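Long-range contacts in copper-containing nitrite reductase (Thermus scotoductus, PDB 6HBE), which probably reduces nitrite to nitric oxide at its copper centres, drawing electrons from a cytochrome c, and is assembled as a homotrimer: residues G52-V57 with E291-G296; V110-C115 with Y203-G208; M133-P138 with K155-Q160; Q160-A165 with P209-T214. All coordinates share one frame; numbering follows the deposited sequence.

Contact 1 (G52-V57 with E291-G296); sequences GPMLVV and EVRAEG
With CG anti to its backbone N (chi1 -180°) and the next torsion also extended, Met54 runs straight out from its backbone until a bend at chi3 (78°) turns CE across residues 291-296. Glu295 places CG anti to its carbonyl carbon and then extends, which carries its carboxylate to the backbone of Pro53 and Met54. There OE2 receives the amide N of Met54 at 2.9 Å, almost perfectly straight (177°), on the anti lone pair. The same oxygen also accepts from Arg293 NH2 at 2.8 Å, and Arg293 NE reaches Glu295 OE1 at 2.9 Å, so the arginine holds the carboxylate side-on with both donors lying above its plane. This salt bridge fixes the guanidinium, and Met54 CE rests over one of its faces, offset toward the rim and 3.9 Å from NH1. Farther back along the thioether, SD takes a weak bond from Ala294 N at 3.6 Å. A water bridges the backbone, donating to both Gly52 O and Ala294 O. Residues 291-296, part of the long loop between strands 277-282 and 309-311, are thus tied to the entry of edge strand 55-58, while strand 131-137 flanks that strand and Tyr157 of strand 154-163 packs against Met54 and Ala294.

Contact 2 (V110-C115 with Y203-G208); sequences VFMYHC and YFLNVG. With CU (copper (II) ion), chain M; CU (copper (II) ion), chain N.
One bond grips NE2 of His114, but it is a coordination bond, 2.0 Å to the copper ion of chain M. The other ring nitrogen, ND1, donates to Cys115 O at 3.0 Å nearly within the imidazole plane, so the ring is held at both nitrogens and its rotation is fixed. That copper also carries a water and is completed by His80 and by His267 of a neighbouring subunit. Upstream, the strand meets residues 203-208 chiefly through apolar side chains, the two strands running roughly parallel (34°) with axes 7.4 Å apart. Val110 CG2 lies at the edge of the Tyr203 ring, in its plane and 3.8 Å from CD2, while CG1 turns to Leu205. Leu205 CD2 lies 3.7 Å from Met112 CA. Extended throughout, Met112 crosses Val207 at about a right angle and brings CE to 3.7 Å from its CB. Two sheets of separate cupredoxin domains are therefore packed together. Cys115 SG binds the copper of chain N at 2.1 Å, alongside His75, His125 and Gln130. Adjacent Cys and His ligands on different coppers form the bridge that, as in other copper nitrite reductases, probably carries electrons from the type 1 to the type 2 centre.

Contact 3 (M133-P138 with K155-Q160); sequences MIVVEP and KLYIIQ
Met133 and Val135 both cross the side chain of Tyr157 at about a right angle, each meeting its ring obliquely. Met133 starts anti to its backbone N and stays extended until it bends at chi3 (-62°). Its SD then comes to 4.1 Å from Tyr157 CD2, in a Met-aromatic contact, while its CE carries on to 3.7 Å from Ile158 O. Val135 uses CG2, the branch anti to its carbonyl carbon, to touch Tyr157 CE2 at 3.9 Å. Ile159 behaves differently: it and Met133 slide past each other in opposite directions, so that CD1 of the isoleucine comes within 3.9 Å of Met133 CB. At the other end of the strands the packing gives way to charge. Glu137 OE1 and Lys155 NZ stand 4.2 Å apart, beyond a salt bridge, with a water between them. This water donates to Glu137 OE1, accepts from Lys155 NZ, and sits 2.6 Å from Tyr157 OH at the edge of the ring. Glu137 OE1 is also bonded to Tyr203 OH, and the Tyr203 ring stacks on Tyr157. Strand axes 9.5 Å apart, crossing at 140°, with side chains meeting between them and no backbone pairing, describe face-to-face packing of two β-sheets, here joining the first and second cupredoxin domains of the nitrite reductase fold.

Contact 4 (Q160-A165 with P209-T214); sequences QSEAYA and PNLTST
Within the second cupredoxin domain, the end of strand 154-163 closes on the loop that leads from strand 199-208 in one sheet of the β-sandwich to strand 213-217 in the other. The carboxylate of Glu162 holds the backbone of that loop. A bend at chi2 (145°) sets it against two successive amides: Asn210 N reaches OE1 at 2.9 Å along the syn lone pair, and Leu211 N reaches OE2 at 2.9 Å from above the carboxylate plane. The cis peptide before Pro209 shapes the turn at this point, and Pro209 CD lies 3.4 Å from Glu162 OE1. A second donor grips OE1, the hydroxyl of Tyr164, at a very short 2.5 Å. Three donors on a buried carboxylate would favour its ionised form. Tyr164 OH in turn accepts from Asn210 ND2 at 3.1 Å, with the amide plane turned 85° from the ring; this nitrogen has a further partner in Phe170 O. Tip to tip, the tyrosine and proline meet where Pro209 CD approaches the ring edge. On its outer side the loop borders a neighbouring subunit, whose Phe269 packs on Pro209. Farther back along the strand, the extended side chain of Gln160 reaches residues 212-213 with both ends of its amide: OE1 accepts from Ser213 OG at 2.7 Å, and NE2 donates to a water that donates in turn to Thr212 O, 2.9 Å from the water oxygen.

Contacts 1, 2 and 3 cluster around the interface of the first two cupredoxin domains, contact 1 through the loop that follows the second, with centres 7 to 11 Å apart; contact 4 lies 12 Å from contact 2 and 18 to 19 Å from the other two. Strands 55-58, 131-137 and 109-114 are successive neighbours in one sheet, and strands 154-163 and 199-208 are neighbours in the sheet facing it. Contact 3 continues into contact 4 along strand 154-163 through Gln160, while contact 2 leads into contact 4 along the chain. Contact 1 spans the longest separation and encloses the others in sequence. Together they couple the copper-bearing strand to the interdomain interface and, through contacts 2 and 4, to a neighbouring subunit.

Contact 1 (G52-V57 with E291-G296)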
loop_
_atom_site.group_PDB
_atom_site.type_symbol
_atom_site.label_atom_id
_atom_site.label_comp_id
_atom_site.label_asym_id
_atom_site.label_seq_id
_atom_site.Cartn_x
_atom_site.Cartn_y
_atom_site.Cartn_z
ATOM N N GLY C 52 18.664 -3.668 15.773
ATOM C CA GLY C 52 19.709 -3.444 16.756
ATOM C C GLY C 52 19.567 -4.263 18.050
ATOM O O GLY C 52 18.695 -5.133 18.139
ATOM N N PRO C 53 20.421 -3.994 19.045
ATOM C CA PRO C 53 20.364 -4.663 20.341
ATOM C C PRO C 53 18.978 -4.656 20.952
ATOM O O PRO C 53 18.330 -3.628 20.939
ATOM C CB PRO C 53 21.327 -3.814 21.205
ATOM C CG PRO C 53 22.336 -3.363 20.217
ATOM C CD PRO C 53 21.487 -2.972 19.033
ATOM N N MET C 54 18.531 -5.794 21.443
ATOM C CA MET C 54 17.236 -5.910 22.109
ATOM C C MET C 54 17.414 -5.639 23.582
ATOM O O MET C 54 18.265 -6.283 24.214
ATOM C CB MET C 54 16.645 -7.322 21.900
ATOM C CG MET C 54 15.281 -7.508 22.568
ATOM S SD MET C 54 14.586 -9.179 22.381
ATOM C CE MET C 54 15.532 -10.084 23.612
ATOM N N LEU C 55 16.599 -4.728 24.138
ATOM C CA LEU C 55 16.643 -4.347 25.554
ATOM C C LEU C 55 15.434 -4.882 26.271
ATOM O O LEU C 55 14.318 -4.755 25.765
ATOM C CB LEU C 55 16.679 -2.814 25.689
ATOM C CG LEU C 55 17.486 -2.038 24.646
ATOM C CD1 LEU C 55 17.403 -0.523 24.908
ATOM C CD2 LEU C 55 18.935 -2.492 24.560
ATOM N N VAL C 56 15.626 -5.516 27.433
ATOM C CA VAL C 56 14.517 -6.044 28.223
ATOM C C VAL C 56 14.660 -5.565 29.666
ATOM O O VAL C 56 15.713 -5.765 30.283
ATOM C CB VAL C 56 14.491 -7.593 28.213
ATOM C CG1 VAL C 56 13.345 -8.122 29.069
ATOM C CG2 VAL C 56 14.387 -8.116 26.787
ATOM N N VAL C 57 13.602 -4.952 30.186
ATOM C CA VAL C 57 13.534 -4.476 31.562
ATOM C C VAL C 57 12.213 -4.878 32.173
ATOM O O VAL C 57 11.341 -5.442 31.487
ATOM C CB VAL C 57 13.741 -2.941 31.666
ATOM C CG1 VAL C 57 15.012 -2.519 30.928
ATOM C CG2 VAL C 57 12.524 -2.166 31.146
ATOM N N GLU C 291 16.620 -18.411 24.175
ATOM C CA GLU C 291 15.578 -17.530 23.636
ATOM C C GLU C 291 15.971 -16.870 22.311
ATOM O O GLU C 291 17.128 -16.493 22.088
ATOM C CB GLU C 291 15.143 -16.496 24.669
ATOM C CG GLU C 291 16.203 -15.493 25.055
ATOM C CD GLU C 291 15.722 -14.444 26.051
ATOM O OE1 GLU C 291 14.772 -14.710 26.812
ATOM O OE2 GLU C 291 16.309 -13.342 26.038
ATOM N N VAL C 292 14.991 -16.713 21.435
ATOM C CA VAL C 292 15.208 -16.108 20.114
ATOM C C VAL C 292 15.129 -14.596 20.331
ATOM O O VAL C 292 14.068 -14.082 20.704
ATOM C CB VAL C 292 14.170 -16.597 19.093
ATOM C CG1 VAL C 292 14.306 -15.859 17.748
ATOM C CG2 VAL C 292 14.350 -18.096 18.867
ATOM N N ARG C 293 16.260 -13.919 20.165
ATOM C CA ARG C 293 16.362 -12.461 20.344
ATOM C C ARG C 293 16.014 -11.706 19.032
ATOM O O ARG C 293 16.353 -12.149 17.896
ATOM C CB ARG C 293 17.788 -12.081 20.795
ATOM C CG ARG C 293 18.266 -12.782 22.071
ATOM C CD ARG C 293 19.745 -12.530 22.368
ATOM N NE ARG C 293 19.966 -11.119 22.655
ATOM C CZ ARG C 293 19.623 -10.478 23.772
ATOM N NH1 ARG C 293 19.112 -11.108 24.817
ATOM N NH2 ARG C 293 19.857 -9.167 23.853
ATOM N N ALA C 294 15.462 -10.510 19.189
ATOM C CA ALA C 294 15.021 -9.715 18.037
ATOM C C ALA C 294 16.156 -8.842 17.539
ATOM O O ALA C 294 16.065 -7.601 17.588
ATOM C CB ALA C 294 13.821 -8.893 18.408
ATOM N N GLU C 295 17.188 -9.497 16.987
ATOM C CA GLU C 295 18.471 -8.866 16.650
ATOM C C GLU C 295 18.943 -9.432 15.333
ATOM O O GLU C 295 18.824 -10.653 15.087
ATOM C CB GLU C 295 19.531 -9.147 17.736
ATOM C CG GLU C 295 19.241 -8.490 19.080
ATOM C CD GLU C 295 20.181 -8.876 20.220
ATOM O OE1 GLU C 295 20.879 -9.920 20.137
ATOM O OE2 GLU C 295 20.155 -8.176 21.280
ATOM N N GLY C 296 19.440 -8.561 14.478
ATOM C CA GLY C 296 20.040 -8.955 13.193
ATOM C C GLY C 296 21.353 -9.718 13.351
ATOM O O GLY C 296 21.944 -9.735 14.423
HETATM O O HOH W 1 16.055 -5.133 18.937
#

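Contact 2 (V110-C115 with Y203-G208)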
loop_
_atom_site.group_PDB
_atom_site.type_symbol
_atom_site.label_atom_id
_atom_site.label_comp_id
_atom_site.label_asym_id
_atom_site.label_seq_id
_atom_site.Cartn_x
_atom_site.Cartn_y
_atom_site.Cartn_z
ATOM N N VAL C 110 5.649 -3.903 24.485
ATOM C CA VAL C 110 6.691 -4.077 23.464
ATOM C C VAL C 110 6.781 -2.772 22.673
ATOM O O VAL C 110 5.795 -2.377 22.007
ATOM C CB VAL C 110 6.354 -5.265 22.532
ATOM C CG1 VAL C 110 7.402 -5.392 21.411
ATOM C CG2 VAL C 110 6.285 -6.571 23.334
ATOM N N PHE C 111 7.944 -2.110 22.752
ATOM C CA PHE C 111 8.149 -0.756 22.232
ATOM C C PHE C 111 9.249 -0.696 21.178
ATOM O O PHE C 111 10.294 -1.342 21.308
ATOM C CB PHE C 111 8.470 0.208 23.367
ATOM C CG PHE C 111 7.373 0.307 24.386
ATOM C CD1 PHE C 111 6.258 1.123 24.150
ATOM C CD2 PHE C 111 7.424 -0.439 25.546
ATOM C CE1 PHE C 111 5.218 1.191 25.060
ATOM C CE2 PHE C 111 6.378 -0.388 26.479
ATOM C CZ PHE C 111 5.279 0.427 26.239
ATOM N N MET C 112 9.036 0.122 20.151
ATOM C CA MET C 112 10.088 0.434 19.166
ATOM C C MET C 112 11.077 1.474 19.719
ATOM O O MET C 112 10.688 2.379 20.481
ATOM C CB MET C 112 9.450 1.000 17.882
ATOM C CG MET C 112 10.354 1.118 16.635
ATOM S SD MET C 112 9.337 1.602 15.207
ATOM C CE MET C 112 10.544 1.932 13.933
ATOM N N TYR C 113 12.340 1.379 19.291
ATOM C CA TYR C 113 13.276 2.510 19.359
ATOM C C TYR C 113 13.890 2.659 17.974
ATOM O O TYR C 113 13.897 1.695 17.203
ATOM C CB TYR C 113 14.350 2.348 20.494
ATOM C CG TYR C 113 15.431 1.306 20.249
ATOM C CD1 TYR C 113 16.510 1.585 19.389
ATOM C CD2 TYR C 113 15.401 0.058 20.877
ATOM C CE1 TYR C 113 17.505 0.659 19.165
ATOM C CE2 TYR C 113 16.408 -0.883 20.640
ATOM C CZ TYR C 113 17.449 -0.573 19.778
ATOM O OH TYR C 113 18.459 -1.463 19.472
ATOM N N HIS C 114 14.374 3.858 17.645
ATOM C CA HIS C 114 14.898 4.142 16.309
ATOM C C HIS C 114 15.695 5.443 16.308
ATOM O O HIS C 114 15.633 6.219 17.259
ATOM C CB HIS C 114 13.740 4.220 15.252
ATOM C CG HIS C 114 12.689 5.253 15.550
ATOM N ND1 HIS C 114 12.812 6.569 15.152
ATOM C CD2 HIS C 114 11.500 5.169 16.191
ATOM C CE1 HIS C 114 11.768 7.262 15.564
ATOM N NE2 HIS C 114 10.928 6.434 16.155
ATOM N N CYS C 115 16.436 5.691 15.245
ATOM C CA CYS C 115 17.230 6.903 15.162
ATOM C C CYS C 115 16.301 8.120 15.034
ATOM O O CYS C 115 15.257 8.034 14.381
ATOM C CB CYS C 115 18.185 6.881 13.952
ATOM S SG CYS C 115 19.443 8.226 13.986
ATOM N N TYR C 203 6.814 -12.093 21.399
ATOM C CA TYR C 203 6.867 -10.631 21.522
ATOM C C TYR C 203 7.108 -10.136 20.088
ATOM O O TYR C 203 8.206 -10.329 19.549
ATOM C CB TYR C 203 8.005 -10.225 22.460
ATOM C CG TYR C 203 7.874 -10.713 23.912
ATOM C CD1 TYR C 203 8.192 -12.036 24.264
ATOM C CD2 TYR C 203 7.478 -9.847 24.923
ATOM C CE1 TYR C 203 8.094 -12.479 25.583
ATOM C CE2 TYR C 203 7.366 -10.274 26.255
ATOM C CZ TYR C 203 7.666 -11.602 26.574
ATOM O OH TYR C 203 7.579 -12.056 27.877
ATOM N N PHE C 204 6.088 -9.517 19.479
ATOM C CA PHE C 204 6.127 -9.146 18.044
ATOM C C PHE C 204 6.041 -7.636 17.859
ATOM O O PHE C 204 5.112 -7.015 18.383
ATOM C CB PHE C 204 4.957 -9.804 17.307
ATOM C CG PHE C 204 4.852 -9.403 15.842
ATOM C CD1 PHE C 204 5.898 -9.644 14.983
ATOM C CD2 PHE C 204 3.686 -8.851 15.331
ATOM C CE1 PHE C 204 5.826 -9.296 13.649
ATOM C CE2 PHE C 204 3.593 -8.534 13.974
ATOM C CZ PHE C 204 4.684 -8.732 13.148
ATOM N N LEU C 205 6.973 -7.059 17.084
ATOM C CA LEU C 205 6.937 -5.644 16.729
ATOM C C LEU C 205 7.085 -5.530 15.226
ATOM O O LEU C 205 8.071 -6.011 14.654
ATOM C CB LEU C 205 8.079 -4.881 17.435
ATOM C CG LEU C 205 8.371 -3.424 17.019
ATOM C CD1 LEU C 205 7.225 -2.513 17.333
ATOM C CD2 LEU C 205 9.637 -2.874 17.645
ATOM N N ASN C 206 6.123 -4.866 14.581
ATOM C CA ASN C 206 6.256 -4.525 13.134
ATOM C C ASN C 206 6.854 -3.130 13.080
ATOM O O ASN C 206 6.149 -2.159 13.400
ATOM C CB ASN C 206 4.896 -4.527 12.378
ATOM C CG ASN C 206 5.035 -4.184 10.904
ATOM O OD1 ASN C 206 6.148 -4.195 10.336
ATOM N ND2 ASN C 206 3.896 -3.840 10.253
ATOM N N VAL C 207 8.104 -2.998 12.651
ATOM C CA VAL C 207 8.694 -1.649 12.547
ATOM C C VAL C 207 8.306 -0.956 11.218
ATOM O O VAL C 207 8.463 0.244 11.079
ATOM C CB VAL C 207 10.231 -1.576 12.713
ATOM C CG1 VAL C 207 10.709 -2.222 13.998
ATOM C CG2 VAL C 207 10.974 -2.113 11.513
ATOM N N GLY C 208 7.804 -1.708 10.260
ATOM C CA GLY C 208 7.499 -1.141 8.953
ATOM C C GLY C 208 8.797 -0.892 8.154
ATOM O O GLY C 208 9.600 -1.820 8.007
HETATM CU CU CU M . 9.048 6.696 16.812
HETATM CU CU CU N . 20.687 8.042 12.252
HETATM O O HOH W 2 9.266 8.413 17.705
#

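Contact 3 (M133-P138 with K155-Q160)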
loop_
_atom_site.group_PDB
_atom_site.type_symbol
_atom_site.label_atom_id
_atom_site.label_comp_id
_atom_site.label_asym_id
_atom_site.label_seq_id
_atom_site.Cartn_x
_atom_site.Cartn_y
_atom_site.Cartn_z
ATOM N N MET C 133 14.014 -3.131 19.403
ATOM C CA MET C 133 12.955 -3.369 20.398
ATOM C C MET C 133 13.421 -3.155 21.847
ATOM O O MET C 133 14.518 -3.595 22.225
ATOM C CB MET C 133 12.447 -4.832 20.251
ATOM C CG MET C 133 11.397 -5.339 21.258
ATOM S SD MET C 133 11.037 -7.133 21.158
ATOM C CE MET C 133 10.387 -7.317 19.481
ATOM N N ILE C 134 12.545 -2.556 22.667
ATOM C CA ILE C 134 12.672 -2.564 24.124
ATOM C C ILE C 134 11.381 -3.118 24.690
ATOM O O ILE C 134 10.285 -2.650 24.328
ATOM C CB ILE C 134 13.064 -1.197 24.787
ATOM C CG1 ILE C 134 13.012 -1.303 26.338
ATOM C CG2 ILE C 134 12.171 -0.057 24.343
ATOM C CD1 ILE C 134 13.705 -0.169 27.061
ATOM N N VAL C 135 11.524 -4.155 25.523
ATOM C CA VAL C 135 10.430 -4.818 26.208
ATOM C C VAL C 135 10.399 -4.418 27.683
ATOM O O VAL C 135 11.448 -4.451 28.366
ATOM C CB VAL C 135 10.562 -6.365 26.157
ATOM C CG1 VAL C 135 9.413 -7.043 26.882
ATOM C CG2 VAL C 135 10.635 -6.857 24.712
ATOM N N VAL C 136 9.201 -4.091 28.150
ATOM C CA VAL C 136 8.891 -3.792 29.559
ATOM C C VAL C 136 7.933 -4.853 30.080
ATOM O O VAL C 136 6.743 -4.842 29.787
ATOM C CB VAL C 136 8.296 -2.366 29.738
ATOM C CG1 VAL C 136 8.057 -2.048 31.216
ATOM C CG2 VAL C 136 9.209 -1.317 29.137
ATOM N N GLU C 137 8.466 -5.803 30.850
ATOM C CA GLU C 137 7.667 -6.929 31.359
ATOM C C GLU C 137 6.740 -6.456 32.472
ATOM O O GLU C 137 7.231 -5.854 33.433
ATOM C CB GLU C 137 8.562 -7.993 32.021
ATOM C CG GLU C 137 8.955 -9.173 31.192
ATOM C CD GLU C 137 7.816 -9.943 30.499
ATOM O OE1 GLU C 137 8.002 -10.139 29.315
ATOM O OE2 GLU C 137 6.815 -10.412 31.086
ATOM N N PRO C 138 5.429 -6.769 32.384
ATOM C CA PRO C 138 4.480 -6.264 33.372
ATOM C C PRO C 138 4.599 -6.934 34.739
ATOM O O PRO C 138 4.999 -8.101 34.830
ATOM C CB PRO C 138 3.123 -6.618 32.774
ATOM C CG PRO C 138 3.388 -7.823 31.928
ATOM C CD PRO C 138 4.757 -7.601 31.360
ATOM N N LYS C 155 10.437 -18.226 25.042
ATOM C CA LYS C 155 10.096 -16.864 24.584
ATOM C C LYS C 155 10.744 -16.618 23.230
ATOM O O LYS C 155 11.920 -16.933 23.034
ATOM C CB LYS C 155 10.579 -15.831 25.591
ATOM C CG LYS C 155 9.840 -15.890 26.925
ATOM C CD LYS C 155 10.440 -14.882 27.901
ATOM C CE LYS C 155 9.564 -14.716 29.146
ATOM N NZ LYS C 155 10.151 -13.711 30.071
ATOM N N LEU C 156 9.973 -16.026 22.313
ATOM C CA LEU C 156 10.418 -15.728 20.965
ATOM C C LEU C 156 10.178 -14.220 20.764
ATOM O O LEU C 156 9.045 -13.766 20.918
ATOM C CB LEU C 156 9.605 -16.512 19.951
ATOM C CG LEU C 156 9.609 -18.047 20.060
ATOM C CD1 LEU C 156 8.739 -18.622 18.963
ATOM C CD2 LEU C 156 11.020 -18.614 19.939
ATOM N N TYR C 157 11.241 -13.486 20.452
ATOM C CA TYR C 157 11.189 -12.034 20.192
ATOM C C TYR C 157 11.437 -11.804 18.702
ATOM O O TYR C 157 12.504 -12.198 18.165
ATOM C CB TYR C 157 12.209 -11.303 21.052
ATOM C CG TYR C 157 12.062 -11.464 22.573
ATOM C CD1 TYR C 157 12.725 -12.494 23.252
ATOM C CD2 TYR C 157 11.379 -10.543 23.334
ATOM C CE1 TYR C 157 12.665 -12.626 24.632
ATOM C CE2 TYR C 157 11.320 -10.653 24.716
ATOM C CZ TYR C 157 11.969 -11.721 25.363
ATOM O OH TYR C 157 11.921 -11.875 26.737
ATOM N N ILE C 158 10.453 -11.192 18.024
ATOM C CA ILE C 158 10.472 -11.071 16.556
ATOM C C ILE C 158 10.200 -9.620 16.083
ATOM O O ILE C 158 9.172 -9.051 16.437
ATOM C CB ILE C 158 9.353 -11.963 15.928
ATOM C CG1 ILE C 158 9.491 -13.446 16.336
ATOM C CG2 ILE C 158 9.359 -11.847 14.398
ATOM C CD1 ILE C 158 10.589 -14.174 15.599
ATOM N N ILE C 159 11.078 -9.076 15.242
ATOM C CA ILE C 159 10.807 -7.830 14.501
ATOM C C ILE C 159 10.592 -8.168 13.046
ATOM O O ILE C 159 11.364 -8.956 12.486
ATOM C CB ILE C 159 11.955 -6.803 14.638
ATOM C CG1 ILE C 159 11.839 -6.096 15.998
ATOM C CG2 ILE C 159 11.956 -5.786 13.505
ATOM C CD1 ILE C 159 13.036 -5.235 16.390
ATOM N N GLN C 160 9.540 -7.586 12.467
ATOM C CA GLN C 160 9.360 -7.514 11.030
ATOM C C GLN C 160 9.823 -6.171 10.498
ATOM O O GLN C 160 9.417 -5.148 11.028
ATOM C CB GLN C 160 7.882 -7.756 10.646
ATOM C CG GLN C 160 7.677 -7.817 9.131
ATOM C CD GLN C 160 6.226 -8.101 8.731
ATOM O OE1 GLN C 160 5.565 -9.020 9.261
ATOM N NE2 GLN C 160 5.707 -7.287 7.808
HETATM O O HOH W 3 10.803 -10.854 28.824
#

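Contact 4 (Q160-A165 with P209-T214)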
loop_
_atom_site.group_PDB
_atom_site.type_symbol
_atom_site.label_atom_id
_atom_site.label_comp_id
_atom_site.label_asym_id
_atom_site.label_seq_id
_atom_site.Cartn_x
_atom_site.Cartn_y
_atom_site.Cartn_z
ATOM N N GLN C 160 9.540 -7.586 12.467
ATOM C CA GLN C 160 9.360 -7.514 11.030
ATOM C C GLN C 160 9.823 -6.171 10.498
ATOM O O GLN C 160 9.417 -5.148 11.028
ATOM C CB GLN C 160 7.882 -7.756 10.646
ATOM C CG GLN C 160 7.677 -7.817 9.131
ATOM C CD GLN C 160 6.226 -8.101 8.731
ATOM O OE1 GLN C 160 5.565 -9.020 9.261
ATOM N NE2 GLN C 160 5.707 -7.287 7.808
ATOM N N SER C 161 10.583 -6.164 9.402
ATOM C CA SER C 161 11.092 -4.906 8.831
ATOM C C SER C 161 11.326 -5.046 7.331
ATOM O O SER C 161 11.454 -6.161 6.811
ATOM C CB SER C 161 12.394 -4.460 9.533
ATOM O OG SER C 161 13.488 -5.328 9.246
ATOM N N GLU C 162 11.389 -3.894 6.655
ATOM C CA GLU C 162 11.509 -3.780 5.197
ATOM C C GLU C 162 12.874 -3.249 4.795
ATOM O O GLU C 162 13.499 -2.529 5.565
ATOM C CB GLU C 162 10.424 -2.800 4.656
ATOM C CG GLU C 162 8.978 -3.208 4.968
ATOM C CD GLU C 162 8.028 -2.047 5.251
ATOM O OE1 GLU C 162 8.252 -0.864 4.785
ATOM O OE2 GLU C 162 7.037 -2.314 6.019
ATOM N N ALA C 163 13.330 -3.603 3.583
ATOM C CA ALA C 163 14.522 -3.019 2.984
ATOM C C ALA C 163 14.158 -2.417 1.642
ATOM O O ALA C 163 13.326 -2.986 0.939
ATOM C CB ALA C 163 15.616 -4.064 2.802
ATOM N N TYR C 164 14.786 -1.272 1.306
ATOM C CA TYR C 164 14.491 -0.514 0.074
ATOM C C TYR C 164 15.704 -0.353 -0.855
ATOM O O TYR C 164 16.844 -0.105 -0.375
ATOM C CB TYR C 164 13.895 0.857 0.441
ATOM C CG TYR C 164 12.490 0.715 0.995
ATOM C CD1 TYR C 164 12.285 0.494 2.369
ATOM C CD2 TYR C 164 11.368 0.752 0.154
ATOM C CE1 TYR C 164 11.012 0.292 2.878
ATOM C CE2 TYR C 164 10.066 0.557 0.655
ATOM C CZ TYR C 164 9.902 0.321 2.020
ATOM O OH TYR C 164 8.638 0.098 2.524
ATOM N N ALA C 165 15.435 -0.445 -2.160
ATOM C CA ALA C 165 16.448 -0.220 -3.210
ATOM C C ALA C 165 16.718 1.265 -3.530
ATOM O O ALA C 165 17.753 1.603 -4.137
ATOM C CB ALA C 165 16.056 -0.923 -4.489
ATOM N N PRO C 209 9.042 0.334 7.664
ATOM C CA PRO C 209 8.328 1.541 8.054
ATOM C C PRO C 209 7.051 1.909 7.292
ATOM O O PRO C 209 6.366 2.888 7.714
ATOM C CB PRO C 209 9.392 2.654 7.848
ATOM C CG PRO C 209 10.669 1.946 7.752
ATOM C CD PRO C 209 10.306 0.704 6.996
ATOM N N ASN C 210 6.715 1.200 6.204
ATOM C CA ASN C 210 5.498 1.495 5.410
ATOM C C ASN C 210 4.331 0.492 5.472
ATOM O O ASN C 210 3.183 0.899 5.365
ATOM C CB ASN C 210 5.882 1.622 3.923
ATOM C CG ASN C 210 6.531 2.951 3.589
ATOM O OD1 ASN C 210 6.165 3.993 4.136
ATOM N ND2 ASN C 210 7.470 2.928 2.673
ATOM N N LEU C 211 4.621 -0.801 5.623
ATOM C CA LEU C 211 3.608 -1.856 5.347
ATOM C C LEU C 211 3.003 -2.465 6.622
ATOM O O LEU C 211 3.657 -2.513 7.678
ATOM C CB LEU C 211 4.182 -2.942 4.459
ATOM C CG LEU C 211 4.831 -2.404 3.195
ATOM C CD1 LEU C 211 5.540 -3.492 2.464
ATOM C CD2 LEU C 211 3.835 -1.645 2.288
ATOM N N THR C 212 1.751 -2.895 6.504
ATOM C CA THR C 212 1.025 -3.511 7.631
ATOM C C THR C 212 1.320 -5.016 7.590
ATOM O O THR C 212 1.655 -5.563 6.523
ATOM C CB THR C 212 -0.479 -3.171 7.471
ATOM O OG1 THR C 212 -0.656 -1.748 7.659
ATOM C CG2 THR C 212 -1.401 -3.953 8.438
ATOM N N SER C 213 1.191 -5.673 8.741
ATOM C CA SER C 213 1.440 -7.115 8.930
ATOM C C SER C 213 0.217 -7.773 9.540
ATOM O O SER C 213 -0.497 -7.141 10.326
ATOM C CB SER C 213 2.647 -7.327 9.848
ATOM O OG SER C 213 2.985 -8.710 10.003
ATOM N N THR C 214 -0.020 -9.038 9.194
ATOM C CA THR C 214 -1.023 -9.876 9.854
ATOM C C THR C 214 -0.319 -11.180 10.236
ATOM O O THR C 214 -0.257 -12.128 9.442
ATOM C CB THR C 214 -2.308 -10.131 9.002
ATOM O OG1 THR C 214 -1.957 -10.449 7.645
ATOM C CG2 THR C 214 -3.192 -8.867 8.988
HETATM O O HOH W 4 3.349 -7.861 6.176
#